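PDB 2YMZ: galectin 2 from Gallus gallus, which probably binds carbohydrates, with beta-galactosides the expected ligands, as a lectin of the galectin family. Local coordinates for residues A[11-16]-A[85-90]; A[32-37]-A[111-116]. One frame throughout, in Å; residues are numbered along the deposited sequence. Where two conformers were deposited one is given.

In the fold
The two contacts belong to one galectin beta sandwich, and their centres lie about 11 Å apart. Contact 1 (11-16 with 85-90) spans both sheets, with strand 11-12 in one and the end of strand 80-88 in the other, whereas contact 2 (32-37 with 111-116) is buried within the sheet that contains 11-12. Among the atoms joining them, Trp11 O is 2.7 Å from Ile113 N, a probable hydrogen bond between strands 11-12 and 112-120, and Phe87 CE2 packs 3.6 Å from Ile113 CG1. Along the chain their segments alternate. By family analogy, the sugar site probably lies on the sheet of contact 2, where Asn33 bonds His44 of the characteristic galectin motif.

Contact 1 (A[11-16]-A[85-90]); sequences WKSGGT and VEFLGD
Phe87 is the side chain that Trp11, Lys12 and Ser13 curl around. CB sits over the indole, 3.8 Å from the centroid of the Trp11 six-membered ring and only 13° off its normal, a CH-pi contact on one face. CG stands anti to the backbone N (chi1 -174°) and rests against Ser13 CA. On one side of the ring CD2 comes to 3.4 Å from Lys12 C, and CE2 reaches Trp11 O at 3.5 Å, an edge approach. On the other side CD1 faces Ser13 OG at 4.0 Å. CZ, the tip, lies near Ser13 N, which stands over one ring face. The side chains of Trp11 and Phe87 slide past each other in opposite directions, their ring planes oblique.

Backbone bonds fix this placement. Gly14 N donates to Phe87 O over 2.7 Å, and Phe87 N donates to Gly15 O over 3.0 Å in a nearly straight bond. Both use the type II turn from Lys12 to Gly15; the positive phi of Gly14 fits its third position. Gly89 N adds a weak bond to Ser13 OG, 2.8 Å but strongly bent. Beyond the turn, Thr16 and Glu86 form a non-hydrogen-bonded antiparallel pair, where strand 16-23 begins beside 80-88.

Phe87 also meets Ile113 and Phe92 outside the segments. Two backbone bonds thus hold the turn against the end of strand 80-88, with one weak side-chain bond added, while the phenyl ring packs on the backbone of Trp11 to Ser13, its CB on the indole face.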
# COMPACT_ATOMS: atom_id res chain seq x y z
N TRP A 11 1.11 13.49 -2.14
CA TRP A 11 0.61 13.45 -3.49
C TRP A 11 0.04 14.81 -3.87
O TRP A 11 -0.85 15.34 -3.17
CB TRP A 11 -0.53 12.42 -3.63
CG TRP A 11 -0.82 11.96 -5.05
CD1 TRP A 11 0.07 11.56 -5.98
CD2 TRP A 11 -2.12 11.73 -5.61
NE1 TRP A 11 -0.56 11.17 -7.11
CE2 TRP A 11 -1.92 11.25 -6.90
CE3 TRP A 11 -3.43 11.92 -5.14
CZ2 TRP A 11 -2.97 10.94 -7.76
CZ3 TRP A 11 -4.50 11.61 -6.00
CH2 TRP A 11 -4.26 11.12 -7.29
N LYS A 12 0.54 15.36 -4.97
CA LYS A 12 0.20 16.74 -5.36
C LYS A 12 -0.39 16.83 -6.73
O LYS A 12 -0.37 15.91 -7.58
CB LYS A 12 1.49 17.63 -5.31
CG LYS A 12 1.94 18.02 -3.89
CD LYS A 12 2.95 19.18 -3.92
CE LYS A 12 2.93 20.00 -2.63
NZ LYS A 12 3.68 19.35 -1.51
N SER A 13 -0.82 18.04 -7.04
CA SER A 13 -1.44 18.23 -8.27
C SER A 13 -0.53 17.85 -9.43
O SER A 13 0.70 18.04 -9.39
CB SER A 13 -1.86 19.71 -8.29
OG SER A 13 -2.90 19.83 -9.18
N GLY A 14 -1.10 17.26 -10.46
CA GLY A 14 -0.29 16.61 -11.53
C GLY A 14 -0.01 15.11 -11.22
O GLY A 14 0.37 14.32 -12.14
N GLY A 15 -0.24 14.72 -9.97
CA GLY A 15 -0.03 13.31 -9.50
C GLY A 15 -0.90 12.29 -10.22
O GLY A 15 -2.00 12.60 -10.65
N THR A 16 -0.43 11.03 -10.33
CA THR A 16 -1.20 9.95 -10.98
C THR A 16 -1.03 8.81 -9.98
O THR A 16 0.04 8.65 -9.40
CB THR A 16 -0.56 9.50 -12.29
OG1 THR A 16 -0.62 10.57 -13.22
CG2 THR A 16 -1.37 8.38 -12.96
N VAL A 85 -6.16 7.16 -10.88
CA VAL A 85 -6.68 8.42 -10.32
C VAL A 85 -5.66 9.49 -10.68
O VAL A 85 -4.45 9.27 -10.51
CB VAL A 85 -6.77 8.38 -8.81
CG1 VAL A 85 -7.53 9.65 -8.34
CG2 VAL A 85 -7.56 7.11 -8.34
N GLU A 86 -6.15 10.66 -11.12
CA GLU A 86 -5.25 11.80 -11.35
C GLU A 86 -5.71 13.00 -10.58
O GLU A 86 -6.95 13.23 -10.48
CB GLU A 86 -5.28 12.09 -12.79
CG GLU A 86 -4.34 11.12 -13.45
CD GLU A 86 -4.63 10.96 -14.88
OE1 GLU A 86 -5.60 11.59 -15.33
OE2 GLU A 86 -3.88 10.18 -15.54
N PHE A 87 -4.73 13.69 -9.99
CA PHE A 87 -4.97 14.83 -9.14
C PHE A 87 -4.79 16.03 -10.09
O PHE A 87 -3.64 16.37 -10.48
CB PHE A 87 -3.96 14.81 -7.99
CG PHE A 87 -4.17 15.87 -6.93
CD1 PHE A 87 -4.97 17.00 -7.17
CD2 PHE A 87 -3.48 15.78 -5.74
CE1 PHE A 87 -5.14 17.98 -6.21
CE2 PHE A 87 -3.66 16.75 -4.73
CZ PHE A 87 -4.47 17.86 -5.00
N LEU A 88 -5.90 16.58 -10.57
CA LEU A 88 -5.80 17.60 -11.60
C LEU A 88 -6.23 18.99 -11.08
O LEU A 88 -7.21 19.55 -11.56
CB LEU A 88 -6.55 17.17 -12.87
CG LEU A 88 -6.03 15.89 -13.53
CD1 LEU A 88 -6.87 15.62 -14.73
CD2 LEU A 88 -4.58 16.00 -13.95
N GLY A 89 -5.54 19.49 -10.06
CA GLY A 89 -5.80 20.83 -9.57
C GLY A 89 -7.16 20.90 -8.92
O GLY A 89 -7.29 20.46 -7.79
N ASP A 90 -8.14 21.43 -9.66
CA ASP A 90 -9.49 21.68 -9.14
C ASP A 90 -10.39 20.44 -9.22
O ASP A 90 -11.57 20.49 -8.83
CB ASP A 90 -10.16 22.86 -9.87
CG ASP A 90 -10.62 22.52 -11.26
OD1 ASP A 90 -9.97 21.68 -11.91
OD2 ASP A 90 -11.63 23.09 -11.73

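Contact 2 (A[32-37]-A[111-116]); sequences INLGCK and DKISYL
Leu34 and Leu116 form part of the tightly packed side of this contact, lying side by side and pointing the same way from a non-hydrogen-bonded antiparallel pair. Leu34 CD2 touches Leu116 CD1 at 3.6 Å; the same CD2 also meets Ile113 CG2 at 3.9 Å, where the two side chains cross at about a right angle. Ile32 CG2 extends the same apolar row, resting against Leu116 CD1.

At Gly35 the strand pairing changes. Gly35 N gives a straight bond to Tyr115 O (2.9 Å, 167°), and its carbonyl O is gripped by two amides: Tyr115 N at 2.9 Å, which stands above the carbonyl plane, and Ser114 N in a weaker, bent bond. Ser114 and Tyr115 thus both face Gly35, a classic beta bulge. Ile113 CG2 also lies 3.5 Å from Gly35 O, putting a methyl beside this doubly used acceptor. The buried Tyr115 is equally close-packed: Lys37 C stands 3.5 Å above one face of its ring, offset toward the rim. Tyr115 OH is bonded to Glu5 and Asn117, while Asn33 bonds His44 and Asn117.

The solvent side lies past the corner at 35-36. There the exposed Lys37 side chain leads away, and the partly exposed Ser114 places OG beside the Cys36 backbone, 3.7 Å from Cys36 CA, without a hydrogen bond to Cys36 O.

Strand 30-34 runs between 40-48 and 112-120, with backbone bonds from Leu34 to Leu43 and from Asn33 to Asn117. Leu34 and Leu116 both pack across to Met17 of strand 16-23 in the opposing sheet, while Leu116 also touches Phe4 of strand 2-6 in its own sheet.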
# COMPACT_ATOMS: atom_id res chain seq x y z
N ILE A 32 -12.13 3.56 -2.50
CA ILE A 32 -10.73 4.09 -2.53
C ILE A 32 -10.99 5.50 -1.94
O ILE A 32 -11.78 6.33 -2.50
CB ILE A 32 -10.26 4.21 -3.98
CG1 ILE A 32 -10.00 2.82 -4.55
CG2 ILE A 32 -8.96 5.01 -4.07
CD1 ILE A 32 -9.83 2.77 -6.06
N ASN A 33 -10.31 5.79 -0.82
CA ASN A 33 -10.49 7.06 -0.08
C ASN A 33 -9.13 7.84 -0.04
O ASN A 33 -8.17 7.30 0.40
CB ASN A 33 -10.88 6.74 1.32
CG ASN A 33 -12.31 6.12 1.37
OD1 ASN A 33 -13.18 6.66 0.74
ND2 ASN A 33 -12.51 5.08 2.08
N LEU A 34 -9.16 9.08 -0.46
CA LEU A 34 -7.93 9.91 -0.60
C LEU A 34 -8.21 11.20 0.17
O LEU A 34 -9.25 11.84 -0.00
CB LEU A 34 -7.67 10.20 -2.03
CG LEU A 34 -7.08 8.94 -2.72
CD1 LEU A 34 -7.36 9.03 -4.22
CD2 LEU A 34 -5.56 8.81 -2.41
N GLY A 35 -7.30 11.54 1.09
CA GLY A 35 -7.52 12.84 1.75
C GLY A 35 -6.37 13.17 2.65
O GLY A 35 -5.24 12.90 2.35
N CYS A 36 -6.70 13.75 3.80
CA CYS A 36 -5.60 14.03 4.69
C CYS A 36 -5.57 13.18 5.94
O CYS A 36 -4.50 13.15 6.59
CB CYS A 36 -5.46 15.52 4.91
SG CYS A 36 -6.62 16.09 6.11
N LYS A 37 -6.66 12.45 6.24
CA LYS A 37 -6.71 11.45 7.29
C LYS A 37 -8.05 10.72 7.17
O LYS A 37 -8.82 11.01 6.27
CB LYS A 37 -6.58 12.15 8.67
CG LYS A 37 -7.70 13.15 8.92
CD LYS A 37 -7.54 13.76 10.34
CE LYS A 37 -6.43 14.79 10.39
NZ LYS A 37 -6.72 15.84 11.41
N ASP A 111 -4.30 20.89 -1.58
CA ASP A 111 -3.20 20.98 -2.52
C ASP A 111 -2.29 19.77 -2.44
O ASP A 111 -1.46 19.54 -3.32
CB ASP A 111 -2.41 22.32 -2.34
CG ASP A 111 -1.72 22.46 -0.96
OD1 ASP A 111 -2.05 21.75 0.02
OD2 ASP A 111 -0.84 23.34 -0.86
N LYS A 112 -2.47 18.98 -1.37
CA LYS A 112 -1.65 17.81 -1.17
C LYS A 112 -2.58 16.75 -0.54
O LYS A 112 -3.33 17.05 0.37
CB LYS A 112 -0.50 18.17 -0.21
CG LYS A 112 0.36 17.02 0.28
CD LYS A 112 1.13 17.53 1.51
CE LYS A 112 1.76 16.37 2.25
NZ LYS A 112 2.94 16.77 3.07
N ILE A 113 -2.44 15.53 -1.00
CA ILE A 113 -3.16 14.40 -0.42
C ILE A 113 -2.10 13.60 0.34
O ILE A 113 -1.07 13.20 -0.22
CB ILE A 113 -3.82 13.53 -1.54
CG1 ILE A 113 -4.91 14.34 -2.33
CG2 ILE A 113 -4.29 12.17 -0.99
CD1 ILE A 113 -6.07 14.73 -1.48
N SER A 114 -2.32 13.39 1.61
CA SER A 114 -1.35 12.63 2.37
C SER A 114 -1.83 11.25 2.81
O SER A 114 -1.03 10.44 3.28
CB SER A 114 -0.85 13.44 3.56
OG SER A 114 -1.91 13.61 4.45
N TYR A 115 -3.13 10.97 2.67
CA TYR A 115 -3.60 9.77 3.23
C TYR A 115 -4.46 9.00 2.17
O TYR A 115 -5.23 9.61 1.43
CB TYR A 115 -4.55 10.16 4.37
CG TYR A 115 -5.31 9.03 4.97
CD1 TYR A 115 -4.73 8.19 5.90
CD2 TYR A 115 -6.65 8.82 4.60
CE1 TYR A 115 -5.41 7.12 6.41
CE2 TYR A 115 -7.37 7.74 5.11
CZ TYR A 115 -6.77 6.92 6.01
OH TYR A 115 -7.51 5.90 6.60
N LEU A 116 -4.30 7.65 2.16
CA LEU A 116 -5.12 6.78 1.30
C LEU A 116 -5.62 5.58 2.13
O LEU A 116 -4.86 4.99 2.88
CB LEU A 116 -4.20 6.23 0.19
CG LEU A 116 -4.62 5.03 -0.70
CD1 LEU A 116 -5.89 5.30 -1.52
CD2 LEU A 116 -3.45 4.65 -1.64